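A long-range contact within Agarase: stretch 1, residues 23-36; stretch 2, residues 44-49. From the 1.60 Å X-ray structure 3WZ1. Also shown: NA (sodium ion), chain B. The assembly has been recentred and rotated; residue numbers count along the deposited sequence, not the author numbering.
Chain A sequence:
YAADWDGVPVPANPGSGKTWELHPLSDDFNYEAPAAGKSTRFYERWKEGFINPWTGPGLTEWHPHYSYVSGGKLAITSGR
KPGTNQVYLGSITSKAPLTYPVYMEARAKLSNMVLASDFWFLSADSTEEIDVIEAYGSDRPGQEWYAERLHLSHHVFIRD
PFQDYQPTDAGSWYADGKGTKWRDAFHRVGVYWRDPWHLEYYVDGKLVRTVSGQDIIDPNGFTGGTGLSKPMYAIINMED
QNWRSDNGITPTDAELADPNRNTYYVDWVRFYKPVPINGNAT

Stretch 1, residues 23-36: HPLSDDFNYEAPAA
Stretch 2, residues 44-49: ERWKEG

Residues 23-36 form no regular helix or strand, whereas residues 44-49 pass from a weakly bonded helical segment, begun earlier in the chain, around Glu44 and Arg45 into a strand at 46-48. The backbones come nearest at Leu25 and Arg45, whose CA atoms lie 6.1 Å apart; toward the other end they diverge, with Ala35 CA 9.9 Å from Glu48 CA, a register in which both stretches advance in the same sense. The contact buries 367 Å² in all, and Arg45 and Trp46 supply most of the second stretch's share.

A type I turn from His23 to Ser26 contains Pro24, whose carbonyl accepts from Arg45. Pro24 (phi/psi -67/-11) and Leu25 (-67/-20) occupy its corners, and Ser26 N closes it on His23 O at 3.0 Å. Side chains brace the turn: Ser26 OG donates to His23 O at 2.8 Å, and Leu25 N donates to His23 ND1 at 3.0 Å, nearly straight at 170°.

Hydrogen bonding across the stretches begins with Arg45, which leaves the backbone with chi1 -69° (m) and is extended through chi2 172° (t) and chi3 174° (t), with chi4 at 78°. Its NE donates to Pro24 O at 2.8 Å and 134°, and its NH2 makes a weak bond to the same Pro24 O at 3.0 Å and 130°. The carbonyl oxygen lies near the guanidinium plane, so one oxygen can accept from two neighbouring N-H groups, though neither angle is straight. The indole of Trp46 makes the better aligned bond, NE1 to Asp27 OD2 at 2.9 Å and 159°, with the oxygen at the ring edge, where the N-H points.

The carboxylate of Asp27 (chi1 -163°, t) also accepts two bonds from its own stretch: Tyr31 OH donates to Asp27 OD2 at 2.7 Å, and Phe29 N donates to Asp27 OD1 at 2.9 Å. Asp27 OD2 is 4.6 Å from Arg45 NE but well out of the guanidinium plane, so the attraction is between charges alone. Water 2 connects the two groups, donating to Asp27 OD2 at 2.8 Å and accepting from Arg45 NH1 at 2.9 Å.

Apolar packing centres on Trp46 (chi1 -52°, m; chi2 105°). Leu25 (chi1 -179°, t; chi2 59°, p) starts away from the second stretch, yet its end returns: CD1 sits over the indole face, 4.0 Å from the six-membered ring centroid and 18° off the normal, and Leu25 CD1 reaches Arg45 CB at 3.8 Å. Phe29 (phi/psi 61/37; chi1 -62°, m; chi2 -65°) sets its ring at 28° to the five-membered ring of Trp46, but centroids 5.8 Å apart leave little overlap; Phe29 CZ meets Trp46 CZ2 at 4.2 Å.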

# COMPACT_ATOMS: atom_id res chain seq x y z
N HIS A 23 -13.37 -8.30 8.20
CA HIS A 23 -12.27 -8.83 8.97
C HIS A 23 -11.87 -7.79 10.03
O HIS A 23 -11.84 -6.58 9.74
CB HIS A 23 -11.10 -9.09 8.02
CG HIS A 23 -9.91 -9.72 8.66
ND1 HIS A 23 -9.08 -9.04 9.52
CD2 HIS A 23 -9.40 -10.97 8.55
CE1 HIS A 23 -8.11 -9.84 9.92
NE2 HIS A 23 -8.27 -11.01 9.34
N PRO A 24 -11.57 -8.24 11.25
CA PRO A 24 -11.34 -7.26 12.33
C PRO A 24 -10.10 -6.35 12.21
O PRO A 24 -10.01 -5.39 12.96
CB PRO A 24 -11.23 -8.15 13.58
CG PRO A 24 -10.87 -9.49 13.07
CD PRO A 24 -11.55 -9.62 11.74
N LEU A 25 -9.19 -6.61 11.28
CA LEU A 25 -8.09 -5.69 11.04
C LEU A 25 -8.57 -4.35 10.46
O LEU A 25 -7.88 -3.34 10.53
CB LEU A 25 -7.03 -6.32 10.12
CG LEU A 25 -5.81 -5.47 9.79
CD1 LEU A 25 -5.02 -5.07 11.02
CD2 LEU A 25 -4.92 -6.21 8.80
N SER A 26 -9.77 -4.36 9.89
CA SER A 26 -10.32 -3.15 9.27
C SER A 26 -10.35 -2.01 10.28
O SER A 26 -10.74 -2.21 11.44
CB SER A 26 -11.71 -3.41 8.72
OG SER A 26 -11.71 -4.55 7.86
N ASP A 27 -9.92 -0.83 9.84
CA ASP A 27 -9.69 0.32 10.73
C ASP A 27 -10.03 1.59 9.94
O ASP A 27 -9.45 1.81 8.89
CB ASP A 27 -8.24 0.33 11.25
CG ASP A 27 -8.04 1.23 12.48
OD1 ASP A 27 -8.94 2.05 12.77
OD2 ASP A 27 -6.97 1.13 13.13
N ASP A 28 -10.96 2.40 10.45
CA ASP A 28 -11.25 3.70 9.86
C ASP A 28 -10.64 4.88 10.63
O ASP A 28 -10.93 6.03 10.33
CB ASP A 28 -12.76 3.89 9.59
CG ASP A 28 -13.59 3.89 10.85
OD1 ASP A 28 -13.05 3.66 11.96
OD2 ASP A 28 -14.82 4.12 10.72
N PHE A 29 -9.77 4.58 11.59
CA PHE A 29 -8.87 5.58 12.16
C PHE A 29 -9.60 6.75 12.83
O PHE A 29 -9.13 7.89 12.81
CB PHE A 29 -7.87 6.06 11.09
CG PHE A 29 -6.99 4.95 10.57
CD1 PHE A 29 -6.10 4.31 11.42
CD2 PHE A 29 -7.09 4.52 9.25
CE1 PHE A 29 -5.33 3.27 10.96
CE2 PHE A 29 -6.31 3.47 8.79
CZ PHE A 29 -5.43 2.86 9.65
N ASN A 30 -10.71 6.44 13.47
CA ASN A 30 -11.46 7.44 14.23
C ASN A 30 -11.09 7.39 15.70
O ASN A 30 -11.90 7.07 16.59
CB ASN A 30 -12.96 7.28 13.97
CG ASN A 30 -13.34 7.74 12.59
OD1 ASN A 30 -13.85 6.96 11.79
ND2 ASN A 30 -13.07 8.99 12.29
N TYR A 31 -9.83 7.68 15.95
CA TYR A 31 -9.28 7.78 17.30
C TYR A 31 -8.05 8.65 17.23
O TYR A 31 -7.55 8.97 16.13
CB TYR A 31 -8.94 6.41 17.89
CG TYR A 31 -8.08 5.51 17.01
CD1 TYR A 31 -8.67 4.66 16.07
CD2 TYR A 31 -6.70 5.48 17.15
CE1 TYR A 31 -7.89 3.84 15.28
CE2 TYR A 31 -5.91 4.66 16.38
CZ TYR A 31 -6.51 3.84 15.44
OH TYR A 31 -5.72 2.99 14.66
N GLU A 32 -7.54 9.04 18.39
CA GLU A 32 -6.36 9.90 18.47
C GLU A 32 -5.18 9.04 18.94
O GLU A 32 -5.21 8.48 20.03
CB GLU A 32 -6.63 11.08 19.41
CG GLU A 32 -7.70 12.03 18.89
CD GLU A 32 -7.32 12.70 17.58
OE1 GLU A 32 -6.18 13.20 17.48
OE2 GLU A 32 -8.17 12.74 16.65
N ALA A 33 -4.16 8.93 18.09
CA ALA A 33 -2.92 8.23 18.43
C ALA A 33 -1.75 9.11 18.03
O ALA A 33 -1.30 9.12 16.88
CB ALA A 33 -2.85 6.88 17.74
N PRO A 34 -1.27 9.92 18.99
CA PRO A 34 -0.16 10.81 18.72
C PRO A 34 1.10 10.10 18.27
O PRO A 34 1.30 8.93 18.58
CB PRO A 34 0.04 11.53 20.05
CG PRO A 34 -1.30 11.52 20.67
CD PRO A 34 -1.89 10.20 20.31
N ALA A 35 1.93 10.81 17.52
CA ALA A 35 3.13 10.25 16.93
C ALA A 35 3.97 9.47 17.93
O ALA A 35 4.31 8.32 17.68
CB ALA A 35 3.96 11.33 16.30
N ALA A 36 4.29 10.09 19.08
CA ALA A 36 5.04 9.40 20.13
C ALA A 36 4.06 8.72 21.08
O ALA A 36 3.30 9.41 21.77
CB ALA A 36 5.92 10.41 20.89
N GLU A 44 -4.04 -2.29 19.15
CA GLU A 44 -4.88 -3.47 19.01
C GLU A 44 -4.67 -4.14 17.65
O GLU A 44 -4.84 -5.36 17.52
CB GLU A 44 -6.36 -3.13 19.17
CG GLU A 44 -6.84 -2.82 20.58
CD GLU A 44 -8.27 -2.27 20.57
OE1 GLU A 44 -9.04 -2.61 19.64
OE2 GLU A 44 -8.62 -1.46 21.45
N ARG A 45 -4.33 -3.34 16.65
CA ARG A 45 -4.16 -3.86 15.28
C ARG A 45 -2.76 -3.73 14.72
O ARG A 45 -2.36 -4.56 13.89
CB ARG A 45 -5.11 -3.12 14.33
CG ARG A 45 -6.57 -3.44 14.55
CD ARG A 45 -7.46 -2.54 13.72
NE ARG A 45 -8.84 -2.99 13.86
CZ ARG A 45 -9.62 -2.74 14.91
NH1 ARG A 45 -9.21 -1.99 15.93
NH2 ARG A 45 -10.83 -3.27 14.94
N TRP A 46 -2.06 -2.67 15.11
CA TRP A 46 -0.88 -2.19 14.38
C TRP A 46 0.37 -2.15 15.22
O TRP A 46 0.32 -2.01 16.44
CB TRP A 46 -1.09 -0.76 13.84
CG TRP A 46 -2.37 -0.64 13.02
CD1 TRP A 46 -3.53 -0.06 13.42
CD2 TRP A 46 -2.60 -1.18 11.71
NE1 TRP A 46 -4.48 -0.19 12.42
CE2 TRP A 46 -3.93 -0.87 11.37
CE3 TRP A 46 -1.81 -1.87 10.79
CZ2 TRP A 46 -4.49 -1.25 10.15
CZ3 TRP A 46 -2.36 -2.24 9.58
CH2 TRP A 46 -3.68 -1.93 9.27
N LYS A 47 1.50 -2.27 14.54
CA LYS A 47 2.79 -1.91 15.12
C LYS A 47 3.41 -0.80 14.28
O LYS A 47 3.11 -0.67 13.08
CB LYS A 47 3.72 -3.14 15.17
CG LYS A 47 4.18 -3.64 13.80
CD LYS A 47 5.15 -4.82 13.81
CE LYS A 47 6.56 -4.45 14.29
NZ LYS A 47 7.44 -3.55 13.47
N GLU A 48 4.28 0.00 14.90
CA GLU A 48 5.08 0.95 14.12
C GLU A 48 6.15 0.19 13.36
O GLU A 48 6.67 -0.81 13.86
CB GLU A 48 5.71 2.00 15.03
CG GLU A 48 4.67 2.94 15.63
CD GLU A 48 4.95 3.31 17.07
OE1 GLU A 48 4.94 4.52 17.38
OE2 GLU A 48 5.15 2.36 17.88
N GLY A 49 6.50 0.68 12.18
CA GLY A 49 7.58 0.11 11.37
C GLY A 49 7.12 -0.93 10.38
O GLY A 49 6.08 -0.76 9.74
NA NA B . -11.30 7.52 8.59
O HOH W 1 -12.97 -3.66 12.24
O HOH W 2 -7.07 0.00 15.74